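Local atomic coordinates of purine nucleoside phosphorylase (Anopheles gambiae, PDB entry 2P4S), a protein that catalyses the phosphorolytic cleavage of purine nucleosides, preferring inosine and 2'-deoxyinosine, to free base and pentose 1-phosphate in purine salvage. Residues D93-I98 against E238-R243; P253-Q258 against K365-E370; G156-V161 against E358-I363. One frame throughout, in Å; residues are numbered along the deposited sequence.

Contact 1: residues D93-I98 against E238-R243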
# COMPACT_ATOMS: atom_id res chain seq x y z
N ASP A 93 -23.20 -6.98 17.01
CA ASP A 93 -24.62 -6.77 17.27
C ASP A 93 -25.38 -6.24 16.07
O ASP A 93 -26.45 -6.73 15.78
CB ASP A 93 -24.80 -5.88 18.51
CG ASP A 93 -24.47 -6.64 19.80
OD1 ASP A 93 -24.93 -7.80 19.93
OD2 ASP A 93 -23.74 -6.09 20.67
N THR A 94 -24.82 -5.25 15.39
CA THR A 94 -25.39 -4.77 14.14
C THR A 94 -25.48 -5.88 13.10
O THR A 94 -26.48 -5.99 12.41
CB THR A 94 -24.56 -3.61 13.57
OG1 THR A 94 -24.54 -2.54 14.51
CG2 THR A 94 -25.13 -3.11 12.23
N LEU A 95 -24.42 -6.70 13.00
CA LEU A 95 -24.36 -7.78 12.01
C LEU A 95 -25.42 -8.83 12.31
O LEU A 95 -26.12 -9.31 11.41
CB LEU A 95 -22.93 -8.39 11.92
CG LEU A 95 -21.90 -7.40 11.33
CD1 LEU A 95 -20.46 -7.84 11.48
CD2 LEU A 95 -22.22 -7.12 9.86
N GLN A 96 -25.55 -9.17 13.59
CA GLN A 96 -26.66 -10.02 14.02
C GLN A 96 -28.06 -9.39 13.73
O GLN A 96 -28.95 -10.12 13.30
CB GLN A 96 -26.46 -10.53 15.47
CG GLN A 96 -27.47 -11.63 15.90
CD GLN A 96 -27.17 -13.02 15.34
OE1 GLN A 96 -27.94 -13.56 14.53
NE2 GLN A 96 -26.08 -13.62 15.79
N GLU A 97 -28.23 -8.07 13.89
CA GLU A 97 -29.45 -7.37 13.41
C GLU A 97 -29.76 -7.73 11.94
O GLU A 97 -30.90 -8.13 11.58
CB GLU A 97 -29.32 -5.82 13.48
CG GLU A 97 -29.26 -5.08 14.84
CD GLU A 97 -29.01 -3.53 14.66
OE1 GLU A 97 -29.60 -2.92 13.69
OE2 GLU A 97 -28.23 -2.91 15.46
N ILE A 98 -28.75 -7.53 11.07
CA ILE A 98 -28.89 -7.81 9.65
C ILE A 98 -29.21 -9.29 9.42
O ILE A 98 -30.12 -9.63 8.63
CB ILE A 98 -27.60 -7.37 8.82
CG1 ILE A 98 -27.16 -5.94 9.20
CG2 ILE A 98 -27.80 -7.60 7.31
CD1 ILE A 98 -25.83 -5.48 8.54
N GLU A 238 -13.87 -12.03 19.34
CA GLU A 238 -13.59 -13.47 19.38
C GLU A 238 -14.81 -14.31 19.02
O GLU A 238 -14.69 -15.47 18.71
CB GLU A 238 -13.02 -13.93 20.72
CG GLU A 238 -12.12 -12.93 21.44
CD GLU A 238 -10.65 -13.03 21.02
OE1 GLU A 238 -10.20 -14.20 20.81
OE2 GLU A 238 -9.96 -11.94 20.89
N ARG A 239 -15.99 -13.71 19.09
CA ARG A 239 -17.22 -14.34 18.61
C ARG A 239 -17.19 -14.58 17.11
O ARG A 239 -17.88 -15.50 16.61
CB ARG A 239 -18.43 -13.48 18.98
CG ARG A 239 -18.69 -13.32 20.51
CD ARG A 239 -19.94 -12.48 20.76
NE ARG A 239 -19.68 -11.07 20.44
CZ ARG A 239 -20.46 -10.05 20.80
NH1 ARG A 239 -21.57 -10.27 21.49
NH2 ARG A 239 -20.14 -8.82 20.47
N PHE A 240 -16.42 -13.79 16.36
CA PHE A 240 -16.13 -14.14 14.95
C PHE A 240 -14.93 -15.06 14.80
O PHE A 240 -15.02 -16.07 14.12
CB PHE A 240 -15.98 -12.92 14.04
CG PHE A 240 -17.26 -12.21 13.76
CD1 PHE A 240 -18.30 -12.88 13.12
CD2 PHE A 240 -17.41 -10.86 14.10
CE1 PHE A 240 -19.49 -12.21 12.84
CE2 PHE A 240 -18.60 -10.18 13.82
CZ PHE A 240 -19.65 -10.85 13.19
N GLY A 241 -13.82 -14.73 15.44
CA GLY A 241 -12.61 -15.51 15.27
C GLY A 241 -11.45 -14.94 16.06
O GLY A 241 -11.63 -13.95 16.80
N PRO A 242 -10.25 -15.54 15.92
CA PRO A 242 -9.05 -15.14 16.68
C PRO A 242 -8.41 -13.83 16.19
O PRO A 242 -8.64 -13.39 15.05
CB PRO A 242 -8.08 -16.33 16.47
CG PRO A 242 -8.49 -16.97 15.14
CD PRO A 242 -9.98 -16.66 14.96
N ARG A 243 -7.58 -13.22 17.04
CA ARG A 243 -6.83 -12.04 16.67
C ARG A 243 -5.95 -12.33 15.43
O ARG A 243 -5.92 -11.50 14.49
CB ARG A 243 -5.90 -11.56 17.81
CG ARG A 243 -5.50 -10.08 17.69
CD ARG A 243 -5.94 -9.52 16.37
NE ARG A 243 -6.26 -8.15 16.55
CZ ARG A 243 -6.99 -7.41 15.74
NH1 ARG A 243 -7.55 -7.88 14.63
NH2 ARG A 243 -7.17 -6.16 16.10

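Contact 2: residues P253-Q258 against K365-E370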
# COMPACT_ATOMS: atom_id res chain seq x y z
N PRO A 253 -7.98 -26.96 -1.01
CA PRO A 253 -7.38 -27.87 -2.01
C PRO A 253 -8.33 -28.94 -2.56
O PRO A 253 -8.34 -29.19 -3.77
CB PRO A 253 -6.19 -28.49 -1.25
CG PRO A 253 -5.81 -27.43 -0.27
CD PRO A 253 -7.15 -26.89 0.22
N LYS A 254 -9.14 -29.53 -1.70
CA LYS A 254 -10.09 -30.55 -2.10
C LYS A 254 -11.19 -30.03 -3.00
O LYS A 254 -11.57 -30.73 -3.94
CB LYS A 254 -10.73 -31.21 -0.90
CG LYS A 254 -9.90 -32.23 -0.16
CD LYS A 254 -10.64 -32.53 1.14
CE LYS A 254 -10.25 -33.87 1.72
NZ LYS A 254 -11.22 -34.21 2.87
N LEU A 255 -11.72 -28.84 -2.73
CA LEU A 255 -12.74 -28.27 -3.63
C LEU A 255 -12.15 -27.89 -4.98
O LEU A 255 -12.79 -28.09 -6.02
CB LEU A 255 -13.46 -27.08 -3.01
CG LEU A 255 -14.41 -27.41 -1.83
CD1 LEU A 255 -14.94 -26.14 -1.12
CD2 LEU A 255 -15.57 -28.34 -2.31
N ASN A 256 -10.93 -27.35 -4.96
CA ASN A 256 -10.18 -27.10 -6.20
C ASN A 256 -9.97 -28.38 -7.02
O ASN A 256 -10.13 -28.36 -8.24
CB ASN A 256 -8.83 -26.44 -5.91
CG ASN A 256 -8.94 -24.93 -5.71
OD1 ASN A 256 -7.93 -24.22 -5.65
ND2 ASN A 256 -10.14 -24.44 -5.62
N GLN A 257 -9.61 -29.48 -6.36
CA GLN A 257 -9.52 -30.81 -7.00
C GLN A 257 -10.88 -31.26 -7.62
O GLN A 257 -10.92 -31.74 -8.77
CB GLN A 257 -8.94 -31.87 -6.02
CG GLN A 257 -8.54 -33.25 -6.71
CD GLN A 257 -7.50 -33.02 -7.84
OE1 GLN A 257 -6.49 -32.36 -7.61
NE2 GLN A 257 -7.79 -33.49 -9.07
N GLN A 258 -11.98 -31.08 -6.90
CA GLN A 258 -13.31 -31.47 -7.44
C GLN A 258 -13.69 -30.65 -8.69
O GLN A 258 -14.22 -31.18 -9.68
CB GLN A 258 -14.40 -31.43 -6.33
CG GLN A 258 -15.81 -31.87 -6.79
CD GLN A 258 -15.86 -33.32 -7.37
OE1 GLN A 258 -14.96 -34.13 -7.15
NE2 GLN A 258 -16.94 -33.63 -8.12
N LYS A 365 -23.22 -28.92 -5.15
CA LYS A 365 -23.67 -30.31 -4.99
C LYS A 365 -22.61 -31.18 -4.29
O LYS A 365 -22.94 -31.96 -3.42
CB LYS A 365 -24.08 -30.87 -6.35
CG LYS A 365 -24.27 -32.41 -6.41
CD LYS A 365 -24.23 -32.87 -7.90
CE LYS A 365 -24.95 -34.23 -8.09
NZ LYS A 365 -24.07 -35.38 -7.73
N HIS A 366 -21.34 -30.99 -4.62
CA HIS A 366 -20.28 -31.68 -3.92
C HIS A 366 -20.16 -31.31 -2.40
O HIS A 366 -20.04 -32.18 -1.51
CB HIS A 366 -18.94 -31.46 -4.66
CG HIS A 366 -17.79 -32.21 -4.04
ND1 HIS A 366 -17.61 -33.57 -4.22
CD2 HIS A 366 -16.80 -31.80 -3.22
CE1 HIS A 366 -16.53 -33.95 -3.55
NE2 HIS A 366 -16.03 -32.89 -2.93
N ILE A 367 -20.20 -30.00 -2.11
CA ILE A 367 -20.20 -29.51 -0.73
C ILE A 367 -21.37 -30.13 0.04
O ILE A 367 -21.23 -30.54 1.20
CB ILE A 367 -20.31 -27.97 -0.71
CG1 ILE A 367 -19.02 -27.34 -1.28
CG2 ILE A 367 -20.68 -27.48 0.70
CD1 ILE A 367 -19.11 -25.85 -1.66
N HIS A 368 -22.53 -30.20 -0.60
CA HIS A 368 -23.74 -30.69 0.04
C HIS A 368 -23.69 -32.21 0.36
O HIS A 368 -23.94 -32.58 1.50
CB HIS A 368 -24.95 -30.37 -0.83
CG HIS A 368 -26.25 -30.81 -0.24
ND1 HIS A 368 -26.82 -30.20 0.86
CD2 HIS A 368 -27.07 -31.84 -0.58
CE1 HIS A 368 -27.95 -30.81 1.16
NE2 HIS A 368 -28.13 -31.80 0.29
N TYR A 369 -23.39 -33.04 -0.64
CA TYR A 369 -23.10 -34.47 -0.46
C TYR A 369 -22.02 -34.78 0.60
O TYR A 369 -22.28 -35.55 1.51
CB TYR A 369 -22.69 -35.09 -1.80
CG TYR A 369 -22.43 -36.60 -1.82
CD1 TYR A 369 -23.51 -37.54 -1.84
CD2 TYR A 369 -21.11 -37.11 -1.89
CE1 TYR A 369 -23.27 -38.94 -1.90
CE2 TYR A 369 -20.86 -38.52 -1.95
CZ TYR A 369 -21.95 -39.42 -1.96
OH TYR A 369 -21.69 -40.80 -2.02
N GLU A 370 -20.84 -34.18 0.49
CA GLU A 370 -19.74 -34.40 1.47
C GLU A 370 -20.11 -34.07 2.91
O GLU A 370 -19.56 -34.66 3.83
CB GLU A 370 -18.48 -33.63 1.09
CG GLU A 370 -17.78 -34.17 -0.13
CD GLU A 370 -17.15 -35.54 0.08
OE1 GLU A 370 -17.57 -36.52 -0.60
OE2 GLU A 370 -16.22 -35.64 0.90

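Contact 3: residues G156-V161 against E358-I363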
# COMPACT_ATOMS: atom_id res chain seq x y z
N GLY A 156 -32.16 -19.13 -2.36
CA GLY A 156 -32.86 -20.02 -3.30
C GLY A 156 -32.17 -21.36 -3.37
O GLY A 156 -31.15 -21.57 -2.70
N TYR A 157 -32.73 -22.26 -4.18
CA TYR A 157 -32.19 -23.60 -4.42
C TYR A 157 -31.36 -23.64 -5.70
O TYR A 157 -31.86 -23.31 -6.81
CB TYR A 157 -33.33 -24.66 -4.46
CG TYR A 157 -34.01 -24.83 -3.11
CD1 TYR A 157 -33.55 -25.77 -2.22
CD2 TYR A 157 -35.09 -24.01 -2.72
CE1 TYR A 157 -34.15 -25.94 -0.94
CE2 TYR A 157 -35.70 -24.16 -1.42
CZ TYR A 157 -35.22 -25.13 -0.54
OH TYR A 157 -35.77 -25.34 0.74
N LEU A 158 -30.09 -24.01 -5.54
CA LEU A 158 -29.23 -24.29 -6.71
C LEU A 158 -29.15 -25.82 -6.95
O LEU A 158 -28.48 -26.53 -6.20
CB LEU A 158 -27.83 -23.67 -6.54
CG LEU A 158 -26.93 -23.65 -7.78
CD1 LEU A 158 -27.58 -22.95 -8.94
CD2 LEU A 158 -25.61 -23.00 -7.48
N ALA A 159 -29.84 -26.30 -7.99
CA ALA A 159 -30.12 -27.74 -8.20
C ALA A 159 -30.54 -28.47 -6.91
O ALA A 159 -29.93 -29.48 -6.56
CB ALA A 159 -28.91 -28.44 -8.84
N GLY A 160 -31.55 -27.95 -6.21
CA GLY A 160 -31.99 -28.55 -4.96
C GLY A 160 -31.20 -28.19 -3.71
O GLY A 160 -31.59 -28.57 -2.61
N VAL A 161 -30.09 -27.46 -3.84
CA VAL A 161 -29.30 -27.11 -2.63
C VAL A 161 -29.57 -25.65 -2.25
O VAL A 161 -29.44 -24.76 -3.12
CB VAL A 161 -27.78 -27.40 -2.81
CG1 VAL A 161 -27.01 -27.08 -1.53
CG2 VAL A 161 -27.56 -28.86 -3.25
N GLU A 358 -23.75 -24.45 -14.46
CA GLU A 358 -23.50 -25.88 -14.33
C GLU A 358 -22.28 -26.17 -13.46
O GLU A 358 -22.34 -27.00 -12.54
CB GLU A 358 -23.31 -26.49 -15.72
CG GLU A 358 -23.29 -28.02 -15.74
CD GLU A 358 -24.56 -28.68 -15.16
OE1 GLU A 358 -25.70 -28.22 -15.50
OE2 GLU A 358 -24.43 -29.63 -14.35
N PHE A 359 -21.19 -25.44 -13.71
CA PHE A 359 -19.93 -25.54 -12.94
C PHE A 359 -20.15 -25.24 -11.47
O PHE A 359 -19.84 -26.04 -10.60
CB PHE A 359 -18.83 -24.61 -13.57
CG PHE A 359 -17.49 -24.64 -12.85
CD1 PHE A 359 -16.58 -25.70 -13.04
CD2 PHE A 359 -17.13 -23.60 -12.00
CE1 PHE A 359 -15.33 -25.71 -12.40
CE2 PHE A 359 -15.86 -23.60 -11.36
CZ PHE A 359 -14.97 -24.66 -11.55
N VAL A 360 -20.74 -24.08 -11.18
CA VAL A 360 -20.99 -23.72 -9.79
C VAL A 360 -21.99 -24.67 -9.07
O VAL A 360 -21.82 -25.01 -7.89
CB VAL A 360 -21.42 -22.23 -9.65
CG1 VAL A 360 -21.93 -21.92 -8.21
CG2 VAL A 360 -20.22 -21.32 -10.00
N SER A 361 -23.01 -25.06 -9.80
CA SER A 361 -24.03 -26.00 -9.34
C SER A 361 -23.46 -27.37 -8.94
O SER A 361 -23.80 -27.94 -7.89
CB SER A 361 -25.07 -26.10 -10.46
OG SER A 361 -26.05 -27.01 -10.10
N ARG A 362 -22.54 -27.89 -9.75
CA ARG A 362 -21.78 -29.10 -9.38
C ARG A 362 -20.85 -28.98 -8.17
O ARG A 362 -20.76 -29.93 -7.40
CB ARG A 362 -21.08 -29.68 -10.58
CG ARG A 362 -22.08 -30.10 -11.61
CD ARG A 362 -21.53 -31.02 -12.63
NE ARG A 362 -22.56 -31.29 -13.65
CZ ARG A 362 -22.56 -32.34 -14.46
NH1 ARG A 362 -21.57 -33.24 -14.40
NH2 ARG A 362 -23.53 -32.49 -15.36
N ILE A 363 -20.17 -27.82 -7.99
CA ILE A 363 -19.42 -27.57 -6.73
C ILE A 363 -20.29 -27.56 -5.48
O ILE A 363 -19.94 -28.17 -4.47
CB ILE A 363 -18.51 -26.29 -6.77
CG1 ILE A 363 -17.16 -26.63 -7.44
CG2 ILE A 363 -18.13 -25.81 -5.34
CD1 ILE A 363 -17.11 -26.03 -8.79

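Contact 1: residues D93-I98 against E238-R243
The CA atoms of Leu95 and Phe240 stand 10.8 Å apart, and those of Asp93 and Arg239 are spaced almost equally, so a turn of helix faces a piece of loop at a distance that side chains alone can bridge. Residues 238-240 have helical backbone angles but lack the regular helix bonds, whereas 93-98 belong to a continuous helix, with Glu97 N bonded to Asp93 O. One apolar pair carries the meeting. Leu95 CD1 lies 3.6 Å from Phe240 CZ and 3.8 Å from Phe240 CE2, so a single methyl touches the far corner of the ring at a slant. Phe240 turns its CG opposite its own carbonyl carbon (chi1 -72°), which carries the ring out from the loop to the helix; both partners are buried. Nearer the solvent, Asp93 OD1 and Arg239 NH1 are 4.5 Å apart. The oxygen sits well out of the guanidinium plane and no N-H aims at it, so the pair probably contributes a weak attraction of charge rather than a bond. The firm polar partner of Arg239 is Asp237, two residues earlier in the loop, through a salt bridge from NH2. Tyr92 gives its ring to Arg239 in a cation-pi contact and also meets the ring of Phe240, which makes a second cation-pi contact with Arg186. Leu95 packs on Met183, Arg186 and Leu190, so that helix 178-191 packs against the place where helix 92-105 and the loop ahead of helix 253-265 come together.

Contact 2: residues P253-Q258 against K365-E370
His366, whose ring lies against Gln258 across the contact, takes the amide of the last residue of its segment: Glu370 N reaches His366 O at 2.9 Å. This is an ordinary turn of helix, and Glu370, one turn on, lies beside the imidazole. The two segments form a helix-helix contact on one side of the central sheet in the alpha/beta fold of the PNP/MTAP family. Their axes approach to 11.2 Å and run at 125° to each other, a spacing wide enough for side chains to be laid flat between them. Gln258 does this most fully. With CG anti to the backbone N and a bend at chi2, its chain spreads over one imidazole face, where CG makes a CH-pi contact 3.5 Å from the ring centroid and 16° off the normal. The terminal amide continues in the same layer, its plane 9° from that of the ring, and its CD comes to 3.6 Å from His366 ND1. On the opposite face sits Glu370 CG, so the imidazole is sandwiched between a chain of the partner helix and one of its own. Toward the sheet the pair across the contact is apolar: Leu255 and Ile367 are buried there, crossing at about a right angle, and both rest on His195 of strand 195-204, while Leu255 also reaches Thr319 and Phe321 of strand 319-329. Lys254 and Glu370 have opposite charges on the outer side, too far apart to bond. Leu255 CD2 joins the two halves: it packs 3.7 Å from Ile367 CG1 and meets the edge of the imidazole, in its plane, at His366 CD2.

Contact 3: residues G156-V161 against E358-I363
Leading up to Leu158 and Ala159, the residues that touch Val360 and Ser361, Gly156 and Tyr157 lie near the end of strand 152-158; Gly156 bonds through its backbone to Val163 of the next strand, and Tyr157 to Thr128. Leu158 then points its side chain at the helix. With CG anti to the backbone N (chi1 -169°), it lays CD2 3.9 Å from Ser361 CA, over the helix backbone itself, and equally close to Val360 CG1, the side chains of Leu158 and Val360 crossing at about a right angle. Leu127 and Val364 also touch this leucine. From Leu158 to Val161 the chain reverses in a type I' beta turn, the tight turn of a beta hairpin, closed by a short bond from Leu158 N to Val161 O at 2.6 Å and by one from Val161 N to Leu158 O at 3.0 Å. Ala159 occupies the first corner with positive phi (43°), and its CB comes to 3.4 Å from Ser361 OG, a van der Waals touch of methyl on hydroxyl. Gly160 takes the second corner, at backbone angles where a CB would press on the preceding carbonyl. Val161 starts strand 161-167, and its side chain continues along the helix to Val364. On the helix, Arg362 turns away from the hairpin: its NE bonds Glu358 OE2 at 2.6 Å, in the guanidinium plane and nearly straight, using that oxygen's anti lone pair, while NH1 bonds Gln265. The charges are thus engaged away from the hairpin, and hairpin and helix meet through apolar contact and close fit.

Overall arrangement
Contacts 2 and 3 both use helix 353-370 and are neighbours, their centres 12 Å apart; they touch where His368 CG packs 3.8 Å from Val161 CG2. In one the helix meets a second helix, in the other the turn of a hairpin, so the helix lies between helix 253-265 and strands 152-158 and 161-167. Contact 1 is remote, its centre 27 Å and 28 Å from theirs, and joins the first modelled helix to a loop. Each is only partly buried, with an apolar side turned inward. Outside, separated opposite charges lie at the margins of contacts 1 and 2, contact 2 adds a stacked amide and imidazole, and contact 3 has a methyl beside a hydroxyl.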